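Local coordinates for protein putative hydrolase (Chloroflexus aurantiacus J-10-fl, PDB 3CMN) that is of unknown function but is probably a hydrolase of the zincin-like metallopeptidase family, with a largely helical fold, at residues D255-Y267 with V339-I352. Sequence-based numbering, arbitrary orientation.
Sequences DRIQALMSLIEGY and VWERPENLPSMDEI
Ala259 and Met349 bring the two backbones to 5.1 Å between their CA atoms, where the irregular chain 339-352, two short 3-10 segments and the first turn of a helix, lies against the middle of helix 248-279. With only a methyl group at Ala259, the chain comes close: Ala259 CB is 3.3 Å from Pro347 O. Met349, its chain bent at chi2 and chi3, lays SD beside the helix backbone at Ala259 CA, while its CG meets Asp255 OD1. Ile352 CD1 presses on Ser262, 3.3 Å from OG. The turn bearing Met349 and Ile352 is opened by a capping box: Glu351 N donates to Ser348 OG, and Ser348 N returns a bond to Glu351 OE1, on the anti lone pair of that carboxylate, whose OE2 pairs with Arg361. Further along, Leu263, with CG anti to its backbone N (chi1 177°), extends CD2 into a tight apolar cluster, 3.2 Å from Leu346 CD2 and facing Val339 CG2 tip to tip. Beyond it Trp340 turns the edge of its indole to the face of Tyr267 in a T-shaped pair, planes at 73°, placing NE1 3.3 Å above the centre of the phenol ring. A serine in place of Tyr267 would probably leave the indole edge without its aromatic face and open a gap beside Val339. Trp340 also stacks on Tyr195, and Ile264, whose CG1 lies near Trp340 CH2 at the indole edge, reaches helix 174-193, which carries an HExxH sequence consistent with a zincin metal site, although no metal is bound to its histidines here.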
ATOM      1  N   ASP A 255      11.584  10.200   8.982  1.00 47.14           N
ATOM      2  CA  ASP A 255      12.569   9.903   7.951  1.00 46.83           C
ATOM      3  C   ASP A 255      12.562   8.412   7.626  1.00 45.09           C
ATOM      4  O   ASP A 255      12.572   8.024   6.461  1.00 44.41           O
ATOM      5  CB  ASP A 255      13.951  10.331   8.441  1.00 49.33           C
ATOM      6  CG  ASP A 255      14.920  10.584   7.305  1.00 54.70           C
ATOM      7  OD1 ASP A 255      15.013   9.736   6.384  1.00 56.01           O
ATOM      8  OD2 ASP A 255      15.599  11.636   7.339  1.00 57.05           O
ATOM      9  N   ARG A 256      12.538   7.586   8.669  1.00 44.18           N
ATOM     10  CA  ARG A 256      12.519   6.133   8.526  1.00 44.85           C
ATOM     11  C   ARG A 256      11.213   5.619   7.908  1.00 43.75           C
ATOM     12  O   ARG A 256      11.231   4.820   6.975  1.00 42.94           O
ATOM     13  CB  ARG A 256      12.727   5.461   9.890  1.00 45.49           C
ATOM     14  CG  ARG A 256      14.172   5.443  10.376  1.00 47.53           C
ATOM     15  CD  ARG A 256      14.275   4.687  11.692  1.00 49.56           C
ATOM     16  NE  ARG A 256      15.637   4.619  12.220  1.00 49.31           N
ATOM     17  CZ  ARG A 256      16.510   3.649  11.951  1.00 50.10           C
ATOM     18  NH1 ARG A 256      16.180   2.638  11.151  1.00 49.95           N
ATOM     19  NH2 ARG A 256      17.718   3.686  12.497  1.00 50.63           N
ATOM     20  N   ILE A 257      10.083   6.071   8.440  1.00 43.00           N
ATOM     21  CA  ILE A 257       8.778   5.660   7.930  1.00 42.27           C
ATOM     22  C   ILE A 257       8.701   6.055   6.459  1.00 42.55           C
ATOM     23  O   ILE A 257       8.248   5.274   5.614  1.00 43.60           O
ATOM     24  CB  ILE A 257       7.628   6.352   8.703  1.00 41.83           C
ATOM     25  CG1 ILE A 257       7.619   5.862  10.151  1.00 41.70           C
ATOM     26  CG2 ILE A 257       6.280   6.065   8.024  1.00 41.18           C
ATOM     27  CD1 ILE A 257       6.688   6.636  11.064  1.00 43.54           C
ATOM     28  N   GLN A 258       9.162   7.266   6.164  1.00 40.40           N
ATOM     29  CA  GLN A 258       9.165   7.769   4.805  1.00 40.47           C
ATOM     30  C   GLN A 258      10.054   6.929   3.895  1.00 39.39           C
ATOM     31  O   GLN A 258       9.646   6.580   2.788  1.00 40.50           O
ATOM     32  CB  GLN A 258       9.617   9.227   4.793  1.00 40.16           C
ATOM     33  CG  GLN A 258       8.542  10.189   5.267  1.00 43.95           C
ATOM     34  CD  GLN A 258       9.063  11.597   5.473  1.00 46.51           C
ATOM     35  OE1 GLN A 258       9.931  12.063   4.732  1.00 46.64           O
ATOM     36  NE2 GLN A 258       8.521  12.291   6.471  1.00 44.95           N
ATOM     37  N   ALA A 259      11.259   6.592   4.353  1.00 37.12           N
ATOM     38  CA  ALA A 259      12.161   5.791   3.535  1.00 35.08           C
ATOM     39  C   ALA A 259      11.625   4.372   3.316  1.00 32.54           C
ATOM     40  O   ALA A 259      11.817   3.796   2.258  1.00 33.47           O
ATOM     41  CB  ALA A 259      13.554   5.755   4.166  1.00 35.06           C
ATOM     42  N   LEU A 260      10.951   3.808   4.313  1.00 32.76           N
ATOM     43  CA  LEU A 260      10.382   2.463   4.180  1.00 32.14           C
ATOM     44  C   LEU A 260       9.244   2.493   3.150  1.00 32.36           C
ATOM     45  O   LEU A 260       9.198   1.686   2.232  1.00 33.07           O
ATOM     46  CB  LEU A 260       9.847   1.969   5.537  1.00 29.79           C
ATOM     47  CG  LEU A 260       8.971   0.701   5.534  1.00 31.32           C
ATOM     48  CD1 LEU A 260       9.824  -0.535   5.178  1.00 25.90           C
ATOM     49  CD2 LEU A 260       8.323   0.508   6.917  1.00 29.94           C
ATOM     50  N   MET A 261       8.326   3.437   3.311  1.00 33.60           N
ATOM     51  CA  MET A 261       7.208   3.564   2.386  1.00 34.92           C
ATOM     52  C   MET A 261       7.726   3.754   0.952  1.00 35.06           C
ATOM     53  O   MET A 261       7.204   3.168   0.007  1.00 35.27           O
ATOM     54  CB  MET A 261       6.303   4.733   2.816  1.00 34.03           C
ATOM     55  CG  MET A 261       5.024   4.305   3.552  1.00 33.73           C
ATOM     56  SD  MET A 261       5.229   3.131   4.926  1.00 37.51           S
ATOM     57  CE  MET A 261       4.866   1.587   4.116  1.00 37.04           C
ATOM     58  N   SER A 262       8.776   4.552   0.804  1.00 36.49           N
ATOM     59  CA  SER A 262       9.371   4.803  -0.503  1.00 37.20           C
ATOM     60  C   SER A 262       9.961   3.542  -1.150  1.00 37.07           C
ATOM     61  O   SER A 262       9.722   3.260  -2.328  1.00 37.53           O
ATOM     62  CB  SER A 262      10.451   5.861  -0.377  1.00 37.89           C
ATOM     63  OG  SER A 262      11.038   6.104  -1.639  1.00 43.19           O
ATOM     64  N   LEU A 263      10.733   2.782  -0.381  1.00 35.83           N
ATOM     65  CA  LEU A 263      11.329   1.554  -0.892  1.00 33.99           C
ATOM     66  C   LEU A 263      10.243   0.536  -1.257  1.00 33.64           C
ATOM     67  O   LEU A 263      10.308  -0.132  -2.293  1.00 32.42           O
ATOM     68  CB  LEU A 263      12.253   0.942   0.161  1.00 34.20           C
ATOM     69  CG  LEU A 263      12.821  -0.380  -0.342  1.00 34.57           C
ATOM     70  CD1 LEU A 263      14.022  -0.082  -1.213  1.00 35.36           C
ATOM     71  CD2 LEU A 263      13.193  -1.273   0.808  1.00 37.21           C
ATOM     72  N   ILE A 264       9.258   0.402  -0.377  1.00 32.81           N
ATOM     73  CA  ILE A 264       8.164  -0.517  -0.623  1.00 35.00           C
ATOM     74  C   ILE A 264       7.504  -0.208  -1.983  1.00 36.87           C
ATOM     75  O   ILE A 264       7.230  -1.133  -2.755  1.00 37.88           O
ATOM     76  CB  ILE A 264       7.130  -0.445   0.535  1.00 35.03           C
ATOM     77  CG1 ILE A 264       7.721  -1.134   1.777  1.00 34.05           C
ATOM     78  CG2 ILE A 264       5.819  -1.086   0.122  1.00 33.67           C
ATOM     79  CD1 ILE A 264       6.794  -1.197   2.967  1.00 31.46           C
ATOM     80  N   GLU A 265       7.273   1.077  -2.278  1.00 37.19           N
ATOM     81  CA  GLU A 265       6.657   1.478  -3.548  1.00 39.18           C
ATOM     82  C   GLU A 265       7.614   1.304  -4.719  1.00 37.95           C
ATOM     83  O   GLU A 265       7.247   0.739  -5.751  1.00 38.38           O
ATOM     84  CB  GLU A 265       6.189   2.939  -3.503  1.00 42.28           C
ATOM     85  CG  GLU A 265       5.014   3.190  -2.570  1.00 46.68           C
ATOM     86  CD  GLU A 265       3.804   2.336  -2.914  1.00 49.37           C
ATOM     87  OE1 GLU A 265       3.309   2.446  -4.059  1.00 50.23           O
ATOM     88  OE2 GLU A 265       3.352   1.557  -2.041  1.00 49.95           O
ATOM     89  N   GLY A 266       8.839   1.791  -4.545  1.00 36.92           N
ATOM     90  CA  GLY A 266       9.847   1.686  -5.582  1.00 35.39           C
ATOM     91  C   GLY A 266      10.228   0.254  -5.907  1.00 35.45           C
ATOM     92  O   GLY A 266      10.351  -0.115  -7.076  1.00 35.51           O
ATOM     93  N   TYR A 267      10.413  -0.568  -4.884  1.00 36.41           N
ATOM     94  CA  TYR A 267      10.768  -1.955  -5.126  1.00 36.14           C
ATOM     95  C   TYR A 267       9.570  -2.648  -5.760  1.00 37.33           C
ATOM     96  O   TYR A 267       9.721  -3.497  -6.639  1.00 37.41           O
ATOM     97  CB  TYR A 267      11.127  -2.668  -3.825  1.00 36.32           C
ATOM     98  CG  TYR A 267      12.148  -3.759  -4.037  1.00 35.44           C
ATOM     99  CD1 TYR A 267      13.498  -3.522  -3.783  1.00 35.10           C
ATOM    100  CD2 TYR A 267      11.776  -5.012  -4.525  1.00 34.61           C
ATOM    101  CE1 TYR A 267      14.459  -4.498  -4.005  1.00 36.20           C
ATOM    102  CE2 TYR A 267      12.731  -6.005  -4.756  1.00 35.73           C
ATOM    103  CZ  TYR A 267      14.082  -5.737  -4.491  1.00 36.80           C
ATOM    104  OH  TYR A 267      15.066  -6.692  -4.708  1.00 36.68           O
ATOM    105  N   VAL A 339      18.262  -5.204   0.578  1.00 32.64           N
ATOM    106  CA  VAL A 339      17.489  -4.240   1.344  1.00 31.72           C
ATOM    107  C   VAL A 339      16.434  -4.963   2.212  1.00 31.92           C
ATOM    108  O   VAL A 339      15.950  -4.401   3.188  1.00 30.33           O
ATOM    109  CB  VAL A 339      16.807  -3.214   0.380  1.00 31.77           C
ATOM    110  CG1 VAL A 339      15.583  -3.844  -0.318  1.00 30.66           C
ATOM    111  CG2 VAL A 339      16.443  -1.959   1.131  1.00 31.76           C
ATOM    112  N   TRP A 340      16.113  -6.216   1.861  1.00 31.47           N
ATOM    113  CA  TRP A 340      15.106  -7.029   2.569  1.00 32.25           C
ATOM    114  C   TRP A 340      15.644  -7.945   3.675  1.00 32.07           C
ATOM    115  O   TRP A 340      14.889  -8.729   4.254  1.00 30.59           O
ATOM    116  CB  TRP A 340      14.339  -7.929   1.579  1.00 32.00           C
ATOM    117  CG  TRP A 340      13.514  -7.206   0.565  1.00 31.13           C
ATOM    118  CD1 TRP A 340      13.650  -7.265  -0.796  1.00 30.74           C
ATOM    119  CD2 TRP A 340      12.434  -6.294   0.821  1.00 31.94           C
ATOM    120  NE1 TRP A 340      12.729  -6.443  -1.401  1.00 31.90           N
ATOM    121  CE2 TRP A 340      11.970  -5.833  -0.434  1.00 30.92           C
ATOM    122  CE3 TRP A 340      11.816  -5.816   1.989  1.00 30.55           C
ATOM    123  CZ2 TRP A 340      10.920  -4.918  -0.557  1.00 30.25           C
ATOM    124  CZ3 TRP A 340      10.769  -4.904   1.867  1.00 30.81           C
ATOM    125  CH2 TRP A 340      10.334  -4.463   0.599  1.00 30.21           C
ATOM    126  N   GLU A 341      16.941  -7.879   3.951  1.00 31.90           N
ATOM    127  CA  GLU A 341      17.521  -8.735   4.976  1.00 32.22           C
ATOM    128  C   GLU A 341      17.258  -8.254   6.387  1.00 31.88           C
ATOM    129  O   GLU A 341      17.147  -9.062   7.301  1.00 31.66           O
ATOM    130  CB  GLU A 341      19.026  -8.869   4.766  1.00 33.73           C
ATOM    131  CG  GLU A 341      19.389  -9.536   3.455  1.00 38.16           C
ATOM    132  CD  GLU A 341      20.877  -9.545   3.185  1.00 40.85           C
ATOM    133  OE1 GLU A 341      21.482  -8.457   3.139  1.00 42.32           O
ATOM    134  OE2 GLU A 341      21.444 -10.643   3.017  1.00 45.59           O
ATOM    135  N   ARG A 342      17.140  -6.938   6.555  1.00 31.42           N
ATOM    136  CA  ARG A 342      16.928  -6.340   7.867  1.00 30.59           C
ATOM    137  C   ARG A 342      16.590  -4.846   7.745  1.00 29.96           C
ATOM    138  O   ARG A 342      16.859  -4.224   6.717  1.00 29.42           O
ATOM    139  CB  ARG A 342      18.204  -6.521   8.704  1.00 30.88           C
ATOM    140  CG  ARG A 342      19.432  -5.765   8.165  1.00 31.25           C
ATOM    141  CD  ARG A 342      20.741  -6.119   8.913  1.00 31.84           C
ATOM    142  NE  ARG A 342      21.096  -7.530   8.768  1.00 29.35           N
ATOM    143  CZ  ARG A 342      20.675  -8.508   9.571  1.00 29.93           C
ATOM    144  NH1 ARG A 342      19.889  -8.238  10.602  1.00 28.21           N
ATOM    145  NH2 ARG A 342      21.010  -9.770   9.314  1.00 28.04           N
ATOM    146  N   PRO A 343      16.002  -4.250   8.799  1.00 29.22           N
ATOM    147  CA  PRO A 343      15.646  -2.826   8.765  1.00 30.09           C
ATOM    148  C   PRO A 343      16.853  -1.947   8.491  1.00 31.72           C
ATOM    149  O   PRO A 343      16.756  -0.912   7.827  1.00 33.30           O
ATOM    150  CB  PRO A 343      15.070  -2.572  10.159  1.00 29.34           C
ATOM    151  CG  PRO A 343      14.449  -3.884  10.515  1.00 27.75           C
ATOM    152  CD  PRO A 343      15.498  -4.884  10.031  1.00 28.65           C
ATOM    153  N   GLU A 344      17.999  -2.376   9.011  1.00 33.96           N
ATOM    154  CA  GLU A 344      19.253  -1.650   8.849  1.00 33.89           C
ATOM    155  C   GLU A 344      19.706  -1.516   7.409  1.00 33.69           C
ATOM    156  O   GLU A 344      20.443  -0.583   7.074  1.00 35.41           O
ATOM    157  CB  GLU A 344      20.359  -2.322   9.670  1.00 34.56           C
ATOM    158  CG  GLU A 344      20.605  -1.678  11.018  1.00 35.35           C
ATOM    159  CD  GLU A 344      19.359  -1.635  11.893  1.00 36.91           C
ATOM    160  OE1 GLU A 344      18.754  -2.709  12.133  1.00 36.48           O
ATOM    161  OE2 GLU A 344      18.992  -0.524  12.344  1.00 37.45           O
ATOM    162  N   ASN A 345      19.283  -2.447   6.558  1.00 34.08           N
ATOM    163  CA  ASN A 345      19.671  -2.409   5.146  1.00 34.39           C
ATOM    164  C   ASN A 345      18.775  -1.531   4.283  1.00 34.68           C
ATOM    165  O   ASN A 345      18.984  -1.432   3.077  1.00 33.60           O
ATOM    166  CB  ASN A 345      19.722  -3.826   4.562  1.00 33.50           C
ATOM    167  CG  ASN A 345      20.923  -4.607   5.047  1.00 31.63           C
ATOM    168  OD1 ASN A 345      21.748  -4.083   5.792  1.00 32.05           O
ATOM    169  ND2 ASN A 345      21.029  -5.865   4.628  1.00 30.69           N
ATOM    170  N   LEU A 346      17.772  -0.907   4.896  1.00 35.77           N
ATOM    171  CA  LEU A 346      16.881  -0.020   4.154  1.00 36.83           C
ATOM    172  C   LEU A 346      17.655   1.265   3.977  1.00 38.17           C
ATOM    173  O   LEU A 346      18.392   1.674   4.869  1.00 38.89           O
ATOM    174  CB  LEU A 346      15.606   0.293   4.944  1.00 34.48           C
ATOM    175  CG  LEU A 346      14.584  -0.797   5.240  1.00 33.11           C
ATOM    176  CD1 LEU A 346      13.562  -0.245   6.205  1.00 31.95           C
ATOM    177  CD2 LEU A 346      13.917  -1.270   3.948  1.00 32.23           C
ATOM    178  N   PRO A 347      17.511   1.918   2.824  1.00 40.31           N
ATOM    179  CA  PRO A 347      18.245   3.167   2.624  1.00 41.78           C
ATOM    180  C   PRO A 347      17.591   4.296   3.404  1.00 43.60           C
ATOM    181  O   PRO A 347      16.425   4.194   3.799  1.00 44.39           O
ATOM    182  CB  PRO A 347      18.137   3.391   1.123  1.00 41.75           C
ATOM    183  CG  PRO A 347      16.764   2.874   0.829  1.00 41.85           C
ATOM    184  CD  PRO A 347      16.731   1.569   1.626  1.00 40.59           C
ATOM    185  N   SER A 348      18.351   5.358   3.643  1.00 44.26           N
ATOM    186  CA  SER A 348      17.811   6.520   4.330  1.00 45.03           C
ATOM    187  C   SER A 348      17.161   7.296   3.188  1.00 46.40           C
ATOM    188  O   SER A 348      17.281   6.894   2.025  1.00 46.05           O
ATOM    189  CB  SER A 348      18.937   7.350   4.940  1.00 43.24           C
ATOM    190  OG  SER A 348      19.796   7.846   3.926  1.00 43.53           O
ATOM    191  N   MET A 349      16.469   8.388   3.495  1.00 47.61           N
ATOM    192  CA  MET A 349      15.873   9.170   2.424  1.00 49.05           C
ATOM    193  C   MET A 349      17.014   9.691   1.555  1.00 49.20           C
ATOM    194  O   MET A 349      16.890   9.794   0.336  1.00 49.32           O
ATOM    195  CB  MET A 349      15.034  10.324   2.985  1.00 49.15           C
ATOM    196  CG  MET A 349      13.585   9.933   3.269  1.00 48.32           C
ATOM    197  SD  MET A 349      12.757   9.191   1.831  1.00 48.65           S
ATOM    198  CE  MET A 349      12.989  10.468   0.652  1.00 49.56           C
ATOM    199  N   ASP A 350      18.138   9.991   2.195  1.00 50.68           N
ATOM    200  CA  ASP A 350      19.326  10.466   1.490  1.00 52.19           C
ATOM    201  C   ASP A 350      19.831   9.419   0.507  1.00 51.49           C
ATOM    202  O   ASP A 350      20.055   9.716  -0.667  1.00 52.24           O
ATOM    203  CB  ASP A 350      20.438  10.791   2.483  1.00 55.32           C
ATOM    204  CG  ASP A 350      20.407  12.233   2.935  1.00 59.54           C
ATOM    205  OD1 ASP A 350      20.471  13.127   2.061  1.00 61.27           O
ATOM    206  OD2 ASP A 350      20.316  12.475   4.156  1.00 61.83           O
ATOM    207  N   GLU A 351      20.009   8.189   0.989  1.00 50.15           N
ATOM    208  CA  GLU A 351      20.488   7.102   0.138  1.00 47.91           C
ATOM    209  C   GLU A 351      19.525   6.875  -1.022  1.00 47.33           C
ATOM    210  O   GLU A 351      19.938   6.488  -2.111  1.00 47.18           O
ATOM    211  CB  GLU A 351      20.672   5.828   0.971  1.00 46.78           C
ATOM    212  CG  GLU A 351      21.798   5.970   1.991  1.00 46.86           C
ATOM    213  CD  GLU A 351      21.898   4.806   2.960  1.00 47.57           C
ATOM    214  OE1 GLU A 351      20.908   4.535   3.677  1.00 48.21           O
ATOM    215  OE2 GLU A 351      22.970   4.162   3.013  1.00 46.34           O
ATOM    216  N   ILE A 352      18.240   7.125  -0.795  1.00 47.13           N
ATOM    217  CA  ILE A 352      17.251   6.971  -1.850  1.00 47.44           C
ATOM    218  C   ILE A 352      17.511   8.031  -2.920  1.00 49.33           C
ATOM    219  O   ILE A 352      17.290   7.795  -4.111  1.00 49.17           O
ATOM    220  CB  ILE A 352      15.806   7.103  -1.281  1.00 46.91           C
ATOM    221  CG1 ILE A 352      15.289   5.717  -0.904  1.00 46.39           C
ATOM    222  CG2 ILE A 352      14.870   7.765  -2.292  1.00 44.73           C
ATOM    223  CD1 ILE A 352      13.944   5.727  -0.223  1.00 46.72           C
TER